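Local coordinates for 2',5'-phosphodiesterase 12 (Homo sapiens, PDB 4Z2B), which belongs to the endonuclease/exonuclease/phosphatase family and carries an additional N-terminal domain ahead of its DNase I-like fold, at residues L130-V135 with T186-D191; P336-G341 with N414-E419. One frame throughout, in Å; residues are numbered along the deposited sequence. Where two conformers were deposited one is given.

Contact 1. Residues L130-V135 with T186-D191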
loop_
_atom_site.group_PDB
_atom_site.type_symbol
_atom_site.label_atom_id
_atom_site.label_comp_id
_atom_site.label_asym_id
_atom_site.label_seq_id
_atom_site.Cartn_x
_atom_site.Cartn_y
_atom_site.Cartn_z
ATOM N N LEU A 130 0.810 18.465 2.093
ATOM C CA LEU A 130 0.739 19.843 1.588
ATOM C C LEU A 130 1.123 19.909 0.104
ATOM O O LEU A 130 0.743 20.859 -0.558
ATOM C CB LEU A 130 1.596 20.826 2.412
ATOM C CG LEU A 130 1.210 20.973 3.904
ATOM C CD1 LEU A 130 2.164 21.932 4.609
ATOM C CD2 LEU A 130 -0.269 21.458 4.068
ATOM N N TYR A 131 1.856 18.894 -0.413
ATOM C CA TYR A 131 2.272 18.763 -1.802
ATOM C C TYR A 131 1.316 17.944 -2.655
ATOM O O TYR A 131 1.509 17.865 -3.870
ATOM C CB TYR A 131 3.634 18.056 -1.878
ATOM C CG TYR A 131 4.799 18.876 -1.386
ATOM C CD1 TYR A 131 5.147 18.888 -0.037
ATOM C CD2 TYR A 131 5.597 19.589 -2.276
ATOM C CE1 TYR A 131 6.233 19.633 0.425
ATOM C CE2 TYR A 131 6.717 20.296 -1.834
ATOM C CZ TYR A 131 7.026 20.319 -0.482
ATOM O OH TYR A 131 8.124 21.013 -0.047
ATOM N N THR A 132 0.356 17.257 -2.034
ATOM C CA THR A 132 -0.517 16.330 -2.761
ATOM C C THR A 132 -2.005 16.620 -2.487
ATOM O O THR A 132 -2.813 15.697 -2.472
ATOM C CB THR A 132 -0.145 14.883 -2.325
ATOM O OG1 THR A 132 -0.441 14.749 -0.938
ATOM C CG2 THR A 132 1.355 14.554 -2.534
ATOM N N LYS A 133 -2.379 17.900 -2.335
ATOM C CA LYS A 133 -3.768 18.266 -2.041
ATOM C C LYS A 133 -4.746 17.931 -3.182
ATOM O O LYS A 133 -5.954 17.816 -2.946
ATOM C CB LYS A 133 -3.864 19.750 -1.693
ATOM C CG LYS A 133 -3.395 20.055 -0.274
ATOM C CD LYS A 133 -3.657 21.508 0.116
ATOM C CE LYS A 133 -4.998 21.701 0.791
ATOM N NZ LYS A 133 -5.123 23.046 1.420
ATOM N N LYS A 134 -4.233 17.729 -4.395
ATOM C CA LYS A 134 -5.095 17.453 -5.537
ATOM C C LYS A 134 -4.639 16.288 -6.364
ATOM O O LYS A 134 -3.445 16.042 -6.492
ATOM C CB LYS A 134 -5.165 18.686 -6.458
ATOM C CG LYS A 134 -5.862 19.906 -5.846
ATOM C CD LYS A 134 -7.293 20.066 -6.349
ATOM C CE LYS A 134 -7.926 21.373 -5.908
ATOM N NZ LYS A 134 -8.309 21.364 -4.468
ATOM N N VAL A 135 -5.590 15.638 -7.016
ATOM C CA VAL A 135 -5.311 14.576 -7.996
ATOM C C VAL A 135 -4.525 15.237 -9.153
ATOM O O VAL A 135 -4.845 16.371 -9.515
ATOM C CB VAL A 135 -6.621 13.902 -8.469
ATOM C CG1 VAL A 135 -6.381 12.970 -9.666
ATOM C CG2 VAL A 135 -7.303 13.157 -7.320
ATOM N N THR A 186 -4.891 8.062 1.351
ATOM C CA THR A 186 -5.940 8.871 0.712
ATOM C C THR A 186 -5.466 10.331 0.531
ATOM O O THR A 186 -5.741 10.915 -0.518
ATOM C CB THR A 186 -7.287 8.794 1.478
ATOM O OG1 THR A 186 -7.153 9.324 2.809
ATOM C CG2 THR A 186 -7.851 7.372 1.522
ATOM N N GLY A 187 -4.680 10.843 1.479
ATOM C CA GLY A 187 -4.163 12.214 1.443
ATOM C C GLY A 187 -3.133 12.448 0.348
ATOM O O GLY A 187 -2.931 13.588 -0.096
ATOM N N TYR A 188 -2.501 11.365 -0.145
ATOM C CA TYR A 188 -1.565 11.489 -1.270
ATOM C C TYR A 188 -2.301 11.734 -2.605
ATOM O O TYR A 188 -1.658 12.158 -3.565
ATOM C CB TYR A 188 -0.637 10.264 -1.396
ATOM C CG TYR A 188 0.385 10.157 -0.279
ATOM C CD1 TYR A 188 1.020 11.290 0.222
ATOM C CD2 TYR A 188 0.747 8.918 0.246
ATOM C CE1 TYR A 188 1.958 11.197 1.249
ATOM C CE2 TYR A 188 1.726 8.807 1.232
ATOM C CZ TYR A 188 2.296 9.953 1.763
ATOM O OH TYR A 188 3.209 9.853 2.789
ATOM N N ASN A 189 -3.615 11.466 -2.680
ATOM C CA ASN A 189 -4.405 11.651 -3.931
ATOM C C ASN A 189 -3.637 11.075 -5.140
ATOM O O ASN A 189 -3.409 11.763 -6.145
ATOM C CB ASN A 189 -4.726 13.142 -4.135
ATOM C CG ASN A 189 -5.751 13.588 -3.146
ATOM O OD1 ASN A 189 -6.843 13.036 -3.094
ATOM N ND2 ASN A 189 -5.374 14.470 -2.248
ATOM N N ALA A 190 -3.245 9.796 -5.019
ATOM C CA ALA A 190 -2.361 9.095 -5.969
ATOM C C ALA A 190 -3.115 8.371 -7.085
ATOM O O ALA A 190 -4.329 8.228 -7.024
ATOM C CB ALA A 190 -1.495 8.095 -5.211
ATOM N N ASP A 191 -2.370 7.882 -8.086
ATOM C CA ASP A 191 -2.937 7.161 -9.231
ATOM C C ASP A 191 -2.542 5.693 -9.254
ATOM O O ASP A 191 -3.321 4.871 -9.755
ATOM C CB ASP A 191 -2.495 7.826 -10.548
ATOM C CG ASP A 191 -2.777 9.311 -10.584
ATOM O OD1 ASP A 191 -3.836 9.730 -10.051
ATOM O OD2 ASP A 191 -1.930 10.060 -11.107
#

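Contact 2. Residues P336-G341 with N414-E419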
loop_
_atom_site.group_PDB
_atom_site.type_symbol
_atom_site.label_atom_id
_atom_site.label_comp_id
_atom_site.label_asym_id
_atom_site.label_seq_id
_atom_site.Cartn_x
_atom_site.Cartn_y
_atom_site.Cartn_z
ATOM N N PRO A 336 6.064 0.987 -21.186
ATOM C CA PRO A 336 6.914 1.489 -20.098
ATOM C C PRO A 336 6.716 0.718 -18.790
ATOM O O PRO A 336 5.601 0.267 -18.486
ATOM C CB PRO A 336 6.463 2.941 -19.929
ATOM C CG PRO A 336 5.810 3.308 -21.215
ATOM C CD PRO A 336 5.154 2.046 -21.674
ATOM N N VAL A 337 7.809 0.570 -18.035
ATOM C CA VAL A 337 7.787 -0.147 -16.760
ATOM C C VAL A 337 7.951 0.807 -15.576
ATOM O O VAL A 337 8.801 1.704 -15.575
ATOM C CB VAL A 337 8.863 -1.276 -16.731
ATOM C CG1 VAL A 337 9.070 -1.843 -15.311
ATOM C CG2 VAL A 337 8.481 -2.398 -17.695
ATOM N N ILE A 338 7.113 0.576 -14.559
ATOM C CA ILE A 338 7.185 1.181 -13.219
ATOM C C ILE A 338 7.395 -0.021 -12.288
ATOM O O ILE A 338 6.555 -0.907 -12.298
ATOM C CB ILE A 338 5.937 2.025 -12.823
ATOM C CG1 ILE A 338 5.776 3.278 -13.722
ATOM C CG2 ILE A 338 6.040 2.422 -11.312
ATOM C CD1 ILE A 338 4.419 3.984 -13.600
ATOM N N PHE A 339 8.500 -0.083 -11.551
ATOM C CA PHE A 339 8.783 -1.255 -10.705
ATOM C C PHE A 339 9.017 -0.786 -9.306
ATOM O O PHE A 339 10.111 -0.287 -8.991
ATOM C CB PHE A 339 9.999 -2.067 -11.257
ATOM C CG PHE A 339 10.297 -3.416 -10.625
ATOM C CD1 PHE A 339 9.486 -3.932 -9.616
ATOM C CD2 PHE A 339 11.396 -4.168 -11.033
ATOM C CE1 PHE A 339 9.763 -5.178 -9.037
ATOM C CE2 PHE A 339 11.680 -5.409 -10.435
ATOM C CZ PHE A 339 10.844 -5.915 -9.459
ATOM N N CYS A 340 7.966 -0.923 -8.460
ATOM C CA CYS A 340 8.010 -0.540 -7.050
ATOM C C CYS A 340 8.419 -1.704 -6.204
ATOM O O CYS A 340 8.231 -2.867 -6.585
ATOM C CB CYS A 340 6.648 -0.035 -6.580
ATOM S SG CYS A 340 6.017 1.393 -7.494
ATOM N N GLY A 341 8.856 -1.385 -4.998
ATOM C CA GLY A 341 9.032 -2.419 -3.992
ATOM C C GLY A 341 9.894 -2.081 -2.817
ATOM O O GLY A 341 10.553 -1.043 -2.785
ATOM N N ASN A 414 13.868 5.970 -20.329
ATOM C CA ASN A 414 13.640 6.434 -21.719
ATOM C C ASN A 414 12.174 6.753 -21.971
ATOM O O ASN A 414 11.845 7.561 -22.841
ATOM C CB ASN A 414 14.088 5.363 -22.712
ATOM C CG ASN A 414 15.559 5.145 -22.725
ATOM O OD1 ASN A 414 16.344 6.090 -22.682
ATOM N ND2 ASN A 414 15.948 3.893 -22.843
ATOM N N ALA A 415 11.287 6.117 -21.216
ATOM C CA ALA A 415 9.865 6.283 -21.427
ATOM C C ALA A 415 9.200 7.169 -20.369
ATOM O O ALA A 415 8.142 7.732 -20.652
ATOM C CB ALA A 415 9.198 4.919 -21.467
ATOM N N LEU A 416 9.807 7.312 -19.171
ATOM C CA LEU A 416 9.210 8.107 -18.094
ATOM C C LEU A 416 10.213 9.045 -17.458
ATOM O O LEU A 416 11.407 8.770 -17.458
ATOM C CB LEU A 416 8.589 7.186 -17.003
ATOM C CG LEU A 416 7.576 6.121 -17.486
ATOM C CD1 LEU A 416 7.406 4.996 -16.463
ATOM C CD2 LEU A 416 6.242 6.731 -17.874
ATOM N N GLU A 417 9.730 10.153 -16.903
ATOM C CA GLU A 417 10.589 11.105 -16.206
ATOM C C GLU A 417 9.859 11.621 -14.963
ATOM O O GLU A 417 8.624 11.624 -14.917
ATOM C CB GLU A 417 11.092 12.245 -17.121
ATOM C CG GLU A 417 10.021 13.103 -17.769
ATOM C CD GLU A 417 10.554 14.270 -18.577
ATOM O OE1 GLU A 417 10.428 14.238 -19.822
ATOM O OE2 GLU A 417 11.018 15.257 -17.961
ATOM N N VAL A 418 10.630 12.001 -13.949
ATOM C CA VAL A 418 10.117 12.465 -12.651
ATOM C C VAL A 418 9.896 13.968 -12.686
ATOM O O VAL A 418 10.844 14.737 -12.888
ATOM C CB VAL A 418 11.053 12.072 -11.489
ATOM C CG1 VAL A 418 10.428 12.402 -10.146
ATOM C CG2 VAL A 418 11.425 10.606 -11.562
ATOM N N GLU A 419 8.643 14.372 -12.445
ATOM C CA GLU A 419 8.171 15.766 -12.395
ATOM C C GLU A 419 8.242 16.315 -10.977
ATOM O O GLU A 419 8.470 17.512 -10.798
ATOM C CB GLU A 419 6.729 15.854 -12.925
#

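Contact 1. Residues L130-V135 with T186-D191
The carbonyl oxygen of T132 receives the side-chain amide of N189 in a straight hydrogen bond, with ND2 2.8 Å from O and an N-H...O angle of 179°. This bond ties the loop between helix 125-129 and strand 140-147 to the C-terminal end of helix 174-187, within the DNase I-like fold. The oxygen lies almost in the amide plane of N189, and ND2 lies in the plane of the T132 carbonyl, which fixes the rotation of the amide. N189 is the first residue past the helix to leave helical geometry, with positive phi. Its CG stands beside its own backbone N (chi1 -72°), and the amide reaches across to the loop from there.

T132 also uses its hydroxyl: OG1 donates to the carbonyl O of G187 over 2.9 Å, tilted 28° from that carbonyl's plane. The same OG1 sits at the edge of the Y188 ring, 3.9 Å from CD1, while CB of T132 rests 3.4 Å from the carbonyl O of Y188. That carbonyl is bound by R142 of strand 140-147, whose NH1 also donates to the K134 carbonyl oxygen, so one guanidinium bridges both segments. D191 is held by salt bridges to K236 and R233. Farther along the loop, V135 crosses the N189 side chain at about a right angle, its CG2 4.1 Å from N189 CB, and its CG1 lies equally far from D191 OD1.

Contact 2. Residues P336-G341 with N414-E419
Residues P336-G341 and N414-E419 meet in a small, buried, largely apolar contact between two different sheets, where the start of strand 337-342 faces the start of strand 416-421. No hydrogen bond joins the segments, and about 173 Å² of surface is buried between them. L416 is the main link. Its CG stands beside the backbone N (chi1 -53°), and one branch, CD1, does most of the touching: it comes within 3.6 Å of I338 CG1 and 3.7 Å of the carbonyl O of V337. The I338 and L416 side chains cross at about a right angle.

The two layers are those of the DNase I-like alpha/beta sandwich, in which two mixed sheets pack face to face. Strand 337-342 runs between strands 295-302 and 403-412 of one sheet, whereas strand 416-421 forms an outer edge of the other, next to strand 448-454. I338 also touches T143 of strand 140-147 in that second sheet. On the other side of its own sheet, the CB of V337 points away from 414-419, and its side chain packs on helix 310-331.

At the P336 end of the contact the proline ring lies against A415, whose methyl CB is 3.7 Å from P336 CB and 3.8 Å from P336 CG. P336 CB also reaches L416 CD1, at 4.1 Å.

The contacts follow one another along the chain, contact 1 closing before contact 2 opens; their centres are 19 Å apart and their nearest atoms about 8 Å apart, so they do not touch. Strand 140-147 relates them: its neighbouring residues R142 and T143 serve contact 1 and contact 2 respectively. Strand 416-421, which supplies L416 to contact 2, is followed by I422 and P423, against which T132 and Y131 of 130-135 pack. The ligand 4LC occupies a pocket formed by 15 residues between positions 153 and 406; segments 186-191 and 336-341 lie inside that span of positions, 130-135 and 414-419 outside it.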